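Local coordinates for hemerythrin HHE cation binding domain protein (Mycobacterium kansasii, PDB 6TYJ) that binds metal ions, zinc and ferric iron among them, in a hemerythrin-like helical bundle, at residues A[30-41]-A[95-104]. Sequence-based numbering, arbitrary orientation.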
ATOM      1  N   ILE A  30      -7.537 -11.195   6.585  1.00 19.89           N
ATOM      2  CA  ILE A  30      -8.561 -11.364   5.558  1.00 17.50           C
ATOM      3  C   ILE A  30      -8.611 -12.807   5.095  1.00 26.13           C
ATOM      4  O   ILE A  30      -9.680 -13.431   5.081  1.00 22.41           O
ATOM      5  CB  ILE A  30      -8.304 -10.401   4.387  1.00 18.84           C
ATOM      6  CG1 ILE A  30      -8.510  -8.981   4.887  1.00 17.07           C
ATOM      7  CG2 ILE A  30      -9.244 -10.743   3.213  1.00 21.31           C
ATOM      8  CD1 ILE A  30      -7.913  -7.945   3.956  1.00 17.76           C
ATOM      9  N   SER A  31      -7.444 -13.372   4.744  1.00 25.69           N
ATOM     10  CA  SER A  31      -7.388 -14.750   4.252  1.00 27.40           C
ATOM     11  C   SER A  31      -7.949 -15.728   5.258  1.00 26.43           C
ATOM     12  O   SER A  31      -8.534 -16.758   4.875  1.00 28.81           O
ATOM     13  CB  SER A  31      -5.950 -15.155   3.946  1.00 24.52           C
ATOM     14  OG  SER A  31      -5.367 -14.322   2.975  1.00 30.23           O
ATOM     15  N   GLU A  32      -7.756 -15.453   6.542  1.00 25.63           N
ATOM     16  CA  GLU A  32      -8.152 -16.406   7.566  1.00 26.59           C
ATOM     17  C   GLU A  32      -9.630 -16.312   7.916  1.00 27.82           C
ATOM     18  O   GLU A  32     -10.174 -17.273   8.478  1.00 32.01           O
ATOM     19  CB  GLU A  32      -7.319 -16.201   8.837  1.00 30.91           C
ATOM     20  CG  GLU A  32      -5.865 -16.643   8.758  1.00 42.91           C
ATOM     21  CD  GLU A  32      -5.045 -16.124   9.944  1.00 57.84           C
ATOM     22  OE1 GLU A  32      -5.497 -15.157  10.607  1.00 59.72           O
ATOM     23  OE2 GLU A  32      -3.952 -16.675  10.212  1.00 59.47           O
ATOM     24  N   ALA A  33     -10.290 -15.179   7.599  1.00 25.99           N
ATOM     25  CA  ALA A  33     -11.688 -14.982   7.920  1.00 21.61           C
ATOM     26  C   ALA A  33     -12.573 -15.681   6.883  1.00 22.59           C
ATOM     27  O   ALA A  33     -12.169 -15.877   5.731  1.00 26.06           O
ATOM     28  CB  ALA A  33     -12.000 -13.483   7.958  1.00 24.78           C
ATOM     29  N   PRO A  34     -13.752 -16.135   7.287  1.00 25.31           N
ATOM     30  CA  PRO A  34     -14.613 -16.872   6.354  1.00 28.29           C
ATOM     31  C   PRO A  34     -15.036 -15.977   5.193  1.00 26.41           C
ATOM     32  O   PRO A  34     -15.246 -14.774   5.362  1.00 22.73           O
ATOM     33  CB  PRO A  34     -15.808 -17.281   7.226  1.00 25.47           C
ATOM     34  CG  PRO A  34     -15.271 -17.298   8.637  1.00 23.22           C
ATOM     35  CD  PRO A  34     -14.279 -16.121   8.657  1.00 23.31           C
ATOM     36  N   VAL A  35     -15.165 -16.582   4.005  1.00 23.58           N
ATOM     37  CA  VAL A  35     -15.516 -15.815   2.810  1.00 22.33           C
ATOM     38  C   VAL A  35     -16.913 -15.236   2.963  1.00 19.75           C
ATOM     39  O   VAL A  35     -17.854 -15.929   3.363  1.00 23.44           O
ATOM     40  CB  VAL A  35     -15.391 -16.685   1.545  1.00 23.65           C
ATOM     41  CG1 VAL A  35     -15.962 -15.951   0.348  1.00 24.71           C
ATOM     42  CG2 VAL A  35     -13.942 -16.954   1.252  1.00 26.30           C
ATOM     43  N   ASN A  36     -17.034 -13.919   2.712  1.00 18.83           N
ATOM     44  CA  ASN A  36     -18.287 -13.172   2.759  1.00 20.33           C
ATOM     45  C   ASN A  36     -18.760 -12.902   4.185  1.00 18.99           C
ATOM     46  O   ASN A  36     -19.898 -12.446   4.376  1.00 24.47           O
ATOM     47  CB  ASN A  36     -19.395 -13.850   1.934  1.00 24.94           C
ATOM     48  CG  ASN A  36     -20.452 -12.857   1.428  1.00 25.32           C
ATOM     49  OD1 ASN A  36     -20.182 -11.659   1.271  1.00 22.73           O
ATOM     50  ND2 ASN A  36     -21.652 -13.344   1.184  1.00 27.37           N
ATOM     51  N   SER A  37     -17.920 -13.147   5.190  1.00 20.92           N
ATOM     52  CA  SER A  37     -18.259 -12.854   6.572  1.00 20.74           C
ATOM     53  C   SER A  37     -18.176 -11.356   6.831  1.00 21.53           C
ATOM     54  O   SER A  37     -17.469 -10.635   6.132  1.00 20.74           O
ATOM     55  CB  SER A  37     -17.322 -13.594   7.539  1.00 28.19           C
ATOM     56  OG  SER A  37     -15.950 -13.234   7.373  1.00 24.62           O
ATOM     57  N   GLU A  38     -18.948 -10.906   7.825  1.00 24.13           N
ATOM     58  CA  GLU A  38     -18.853  -9.520   8.307  1.00 25.19           C
ATOM     59  C   GLU A  38     -17.412  -9.129   8.616  1.00 22.20           C
ATOM     60  O   GLU A  38     -16.962  -8.018   8.284  1.00 20.34           O
ATOM     61  CB  GLU A  38     -19.706  -9.364   9.569  1.00 28.77           C
ATOM     62  CG  GLU A  38     -21.172  -9.653   9.395  1.00 39.95           C
ATOM     63  CD  GLU A  38     -21.902  -9.935  10.710  1.00 37.97           C
ATOM     64  OE1 GLU A  38     -21.263 -10.155  11.768  1.00 31.32           O
ATOM     65  OE2 GLU A  38     -23.143  -9.945  10.676  1.00 43.50           O
ATOM     66  N   GLU A  39     -16.696 -10.025   9.293  1.00 27.29           N
ATOM     67  CA  GLU A  39     -15.312  -9.783   9.670  1.00 27.37           C
ATOM     68  C   GLU A  39     -14.436  -9.579   8.446  1.00 20.79           C
ATOM     69  O   GLU A  39     -13.628  -8.639   8.408  1.00 20.97           O
ATOM     70  CB  GLU A  39     -14.800 -10.958  10.510  1.00 26.99           C
ATOM     71  CG  GLU A  39     -13.374 -10.775  10.952  1.00 35.48           C
ATOM     72  CD  GLU A  39     -12.742 -12.017  11.589  1.00 51.01           C
ATOM     73  OE1 GLU A  39     -13.431 -13.055  11.730  1.00 49.14           O
ATOM     74  OE2 GLU A  39     -11.538 -11.942  11.934  1.00 49.69           O
ATOM     75  N   ARG A  40     -14.599 -10.423   7.425  1.00 19.79           N
ATOM     76  CA  ARG A  40     -13.744 -10.304   6.245  1.00 18.98           C
ATOM     77  C   ARG A  40     -14.025  -9.005   5.500  1.00 20.02           C
ATOM     78  O   ARG A  40     -13.100  -8.377   4.967  1.00 18.73           O
ATOM     79  CB  ARG A  40     -13.922 -11.501   5.308  1.00 19.05           C
ATOM     80  CG  ARG A  40     -12.745 -11.644   4.333  1.00 17.39           C
ATOM     81  CD  ARG A  40     -12.845 -13.011   3.639  1.00 19.28           C
ATOM     82  NE  ARG A  40     -11.903 -13.124   2.537  1.00 22.14           N
ATOM     83  CZ  ARG A  40     -11.109 -14.163   2.328  1.00 23.22           C
ATOM     84  NH1 ARG A  40     -11.133 -15.212   3.153  1.00 23.82           N
ATOM     85  NH2 ARG A  40     -10.293 -14.147   1.290  1.00 24.07           N
ATOM     86  N   HIS A  41     -15.298  -8.613   5.406  1.00 17.53           N
ATOM     87  CA  HIS A  41     -15.617  -7.358   4.720  1.00 20.43           C
ATOM     88  C   HIS A  41     -15.013  -6.155   5.429  1.00 20.63           C
ATOM     89  O   HIS A  41     -14.486  -5.245   4.768  1.00 18.17           O
ATOM     90  CB  HIS A  41     -17.133  -7.181   4.602  1.00 18.69           C
ATOM     91  CG  HIS A  41     -17.770  -8.061   3.560  1.00 19.66           C
ATOM     92  ND1 HIS A  41     -17.557  -7.888   2.210  1.00 25.94           N
ATOM     93  CD2 HIS A  41     -18.626  -9.105   3.674  1.00 23.15           C
ATOM     94  CE1 HIS A  41     -18.250  -8.793   1.535  1.00 27.54           C
ATOM     95  NE2 HIS A  41     -18.919  -9.532   2.398  1.00 24.73           N
ATOM     96  N   GLN A  95     -17.539 -11.400  -2.768  1.00 20.78           N
ATOM     97  CA  GLN A  95     -17.205 -12.547  -1.929  1.00 19.95           C
ATOM     98  C   GLN A  95     -18.274 -13.623  -1.974  1.00 20.49           C
ATOM     99  O   GLN A  95     -17.979 -14.784  -1.669  1.00 27.06           O
ATOM    100  CB  GLN A  95     -16.960 -12.102  -0.484  1.00 21.78           C
ATOM    101  CG  GLN A  95     -15.770 -11.119  -0.357  1.00 21.25           C
ATOM    102  CD  GLN A  95     -15.305 -10.908   1.062  1.00 28.26           C
ATOM    103  OE1 GLN A  95     -15.477 -11.762   1.923  1.00 23.44           O
ATOM    104  NE2 GLN A  95     -14.714  -9.740   1.325  1.00 22.61           N
ATOM    105  N   SER A  96     -19.488 -13.286  -2.372  1.00 20.57           N
ATOM    106  CA  SER A  96     -20.523 -14.314  -2.486  1.00 23.56           C
ATOM    107  C   SER A  96     -20.341 -15.195  -3.714  1.00 26.16           C
ATOM    108  O   SER A  96     -20.982 -16.257  -3.803  1.00 28.90           O
ATOM    109  CB  SER A  96     -21.890 -13.651  -2.540  1.00 26.86           C
ATOM    110  OG  SER A  96     -21.942 -12.752  -3.633  1.00 28.52           O
ATOM    111  N   GLU A  97     -19.449 -14.794  -4.683  1.00 22.70           N
ATOM    112  CA  GLU A  97     -19.375 -15.541  -5.934  1.00 24.10           C
ATOM    113  C   GLU A  97     -18.351 -16.672  -5.852  1.00 25.27           C
ATOM    114  O   GLU A  97     -17.349 -16.562  -5.141  1.00 24.96           O
ATOM    115  CB  GLU A  97     -18.994 -14.604  -7.077  1.00 27.14           C
ATOM    116  CG  GLU A  97     -20.076 -13.607  -7.412  1.00 41.37           C
ATOM    117  CD  GLU A  97     -19.965 -13.044  -8.824  1.00 57.31           C
ATOM    118  OE1 GLU A  97     -18.891 -13.170  -9.451  1.00 52.97           O
ATOM    119  OE2 GLU A  97     -20.971 -12.478  -9.303  1.00 65.95           O
ATOM    120  N   PRO A  98     -18.581 -17.765  -6.593  1.00 26.57           N
ATOM    121  CA  PRO A  98     -17.687 -18.928  -6.469  1.00 29.48           C
ATOM    122  C   PRO A  98     -16.213 -18.652  -6.722  1.00 35.11           C
ATOM    123  O   PRO A  98     -15.369 -19.138  -5.960  1.00 46.87           O
ATOM    124  CB  PRO A  98     -18.279 -19.915  -7.487  1.00 31.14           C
ATOM    125  CG  PRO A  98     -19.766 -19.606  -7.483  1.00 30.82           C
ATOM    126  CD  PRO A  98     -19.796 -18.068  -7.359  1.00 28.59           C
ATOM    127  N   GLY A  99     -15.861 -17.904  -7.758  1.00 31.62           N
ATOM    128  CA  GLY A  99     -14.445 -17.655  -7.988  1.00 39.60           C
ATOM    129  C   GLY A  99     -13.769 -16.590  -7.139  1.00 39.33           C
ATOM    130  O   GLY A  99     -12.675 -16.120  -7.492  1.00 32.05           O
ATOM    131  N   TYR A 100     -14.379 -16.198  -6.016  1.00 28.52           N
ATOM    132  CA  TYR A 100     -13.833 -15.079  -5.250  1.00 28.81           C
ATOM    133  C   TYR A 100     -12.468 -15.418  -4.661  1.00 28.81           C
ATOM    134  O   TYR A 100     -11.525 -14.619  -4.754  1.00 27.10           O
ATOM    135  CB  TYR A 100     -14.790 -14.627  -4.136  1.00 24.49           C
ATOM    136  CG  TYR A 100     -14.018 -13.808  -3.080  1.00 23.42           C
ATOM    137  CD1 TYR A 100     -13.642 -12.484  -3.305  1.00 30.52           C
ATOM    138  CD2 TYR A 100     -13.631 -14.403  -1.882  1.00 28.97           C
ATOM    139  CE1 TYR A 100     -12.912 -11.801  -2.342  1.00 27.56           C
ATOM    140  CE2 TYR A 100     -12.915 -13.735  -0.928  1.00 32.80           C
ATOM    141  CZ  TYR A 100     -12.553 -12.436  -1.148  1.00 29.00           C
ATOM    142  OH  TYR A 100     -11.825 -11.811  -0.143  1.00 29.35           O
ATOM    143  N   GLU A 101     -12.338 -16.577  -4.018  1.00 30.79           N
ATOM    144  CA  GLU A 101     -11.101 -16.851  -3.297  1.00 29.15           C
ATOM    145  C   GLU A 101      -9.905 -16.942  -4.242  1.00 31.00           C
ATOM    146  O   GLU A 101      -8.799 -16.504  -3.885  1.00 29.31           O
ATOM    147  CB  GLU A 101     -11.249 -18.129  -2.476  1.00 33.90           C
ATOM    148  CG  GLU A 101     -10.248 -18.230  -1.343  1.00 47.04           C
ATOM    149  CD  GLU A 101     -10.684 -19.206  -0.262  1.00 56.32           C
ATOM    150  OE1 GLU A 101     -10.253 -19.032   0.896  1.00 59.78           O
ATOM    151  OE2 GLU A 101     -11.455 -20.142  -0.572  1.00 65.53           O
ATOM    152  N   ASP A 102     -10.107 -17.461  -5.458  1.00 33.37           N
ATOM    153  CA  ASP A 102      -9.046 -17.405  -6.464  1.00 36.56           C
ATOM    154  C   ASP A 102      -8.643 -15.967  -6.768  1.00 30.96           C
ATOM    155  O   ASP A 102      -7.453 -15.664  -6.889  1.00 33.77           O
ATOM    156  CB  ASP A 102      -9.489 -18.096  -7.748  1.00 35.46           C
ATOM    157  CG  ASP A 102      -9.274 -19.572  -7.711  1.00 48.84           C
ATOM    158  OD1 ASP A 102      -8.690 -20.070  -6.727  1.00 54.79           O
ATOM    159  OD2 ASP A 102      -9.694 -20.228  -8.679  1.00 48.68           O
ATOM    160  N   GLU A 103      -9.624 -15.062  -6.903  1.00 27.94           N
ATOM    161  CA  GLU A 103      -9.288 -13.666  -7.175  1.00 31.51           C
ATOM    162  C   GLU A 103      -8.575 -13.028  -5.992  1.00 26.01           C
ATOM    163  O   GLU A 103      -7.623 -12.258  -6.179  1.00 25.84           O
ATOM    164  CB  GLU A 103     -10.548 -12.877  -7.529  1.00 31.09           C
ATOM    165  CG  GLU A 103     -11.251 -13.335  -8.815  1.00 28.08           C
ATOM    166  CD  GLU A 103     -10.385 -13.203 -10.065  1.00 41.66           C
ATOM    167  OE1 GLU A 103      -9.382 -12.453 -10.055  1.00 37.31           O
ATOM    168  OE2 GLU A 103     -10.704 -13.868 -11.069  1.00 43.92           O
ATOM    169  N   TRP A 104      -9.017 -13.328  -4.770  1.00 24.68           N
ATOM    170  CA  TRP A 104      -8.336 -12.777  -3.601  1.00 27.19           C
ATOM    171  C   TRP A 104      -6.880 -13.230  -3.567  1.00 27.42           C
ATOM    172  O   TRP A 104      -5.970 -12.421  -3.347  1.00 26.70           O
ATOM    173  CB  TRP A 104      -9.057 -13.186  -2.311  1.00 26.93           C
ATOM    174  CG  TRP A 104      -8.176 -12.967  -1.112  1.00 22.25           C
ATOM    175  CD1 TRP A 104      -7.567 -13.915  -0.360  1.00 24.96           C
ATOM    176  CD2 TRP A 104      -7.739 -11.704  -0.602  1.00 19.10           C
ATOM    177  NE1 TRP A 104      -6.794 -13.325   0.622  1.00 26.52           N
ATOM    178  CE2 TRP A 104      -6.894 -11.967   0.494  1.00 23.94           C
ATOM    179  CE3 TRP A 104      -8.010 -10.374  -0.946  1.00 24.49           C
ATOM    180  CZ2 TRP A 104      -6.298 -10.958   1.243  1.00 20.56           C
ATOM    181  CZ3 TRP A 104      -7.410  -9.361  -0.205  1.00 25.10           C
ATOM    182  CH2 TRP A 104      -6.568  -9.663   0.878  1.00 21.11           C
TER
HETATM  183  O   HOH W   1      -8.824 -16.737   1.540  1.00 27.13           O
HETATM  184  O   HOH W   2     -20.507 -10.644  -1.399  1.00 31.89           O
HETATM  185  O   HOH W   3     -15.212  -6.781   0.923  1.00 38.79           O
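Arg40 reaches from the start of helix 38-65 to Tyr100 and Trp104 on the first turns of helix 100-121, at one end of the hemerythrin-like helical bundle where two interhelical loops meet. Along the side chain, CB and CG of Arg40 lie beside the amide oxygen of Gln95, and Arg40 CD comes within 3.4 Å of that OE1. With CG anti to the backbone N (chi1 -161°) and the chain extended as far as NE, the guanidinium is delivered edge-first to Tyr100 and Trp104, its faces lying against the Ile30 backbone and Val35 CG2. Arg40 NE and NH2 both donate to Tyr100 OH, NE at 3.0 Å, a side-on grip with the hydroxyl somewhat out of the guanidinium plane. Arg40 NH1 turns back to Ala33 O, 2.9 Å away and nearly in that plane, tying the interhelical loop 33-37 to the same group. NH2 ends over the five-membered ring of the Trp104 indole, a cation-pi contact with the guanidinium standing steeply to the ring; it also donates to a water that in turn donates to Glu101 OE1.

The CG2 methyl of Ile30 sits over the six-membered ring of the Trp104 indole, 3.7 Å from its centroid, while Phe44, Leu47 and Leu90 pack around Trp104. Nearer the loops, Gln95 OE1 accepts from the backbone N of Asn36 at 2.8 Å, in its carbonyl plane, and the amide of Gln95 stacks on the His41 ring with planes 22° apart. His41 NE2 donates to Asn36 OD1. At the indole edge, Trp104 NE1 donates in the ring plane to Ser31 OG, 2.9 Å away at 163°.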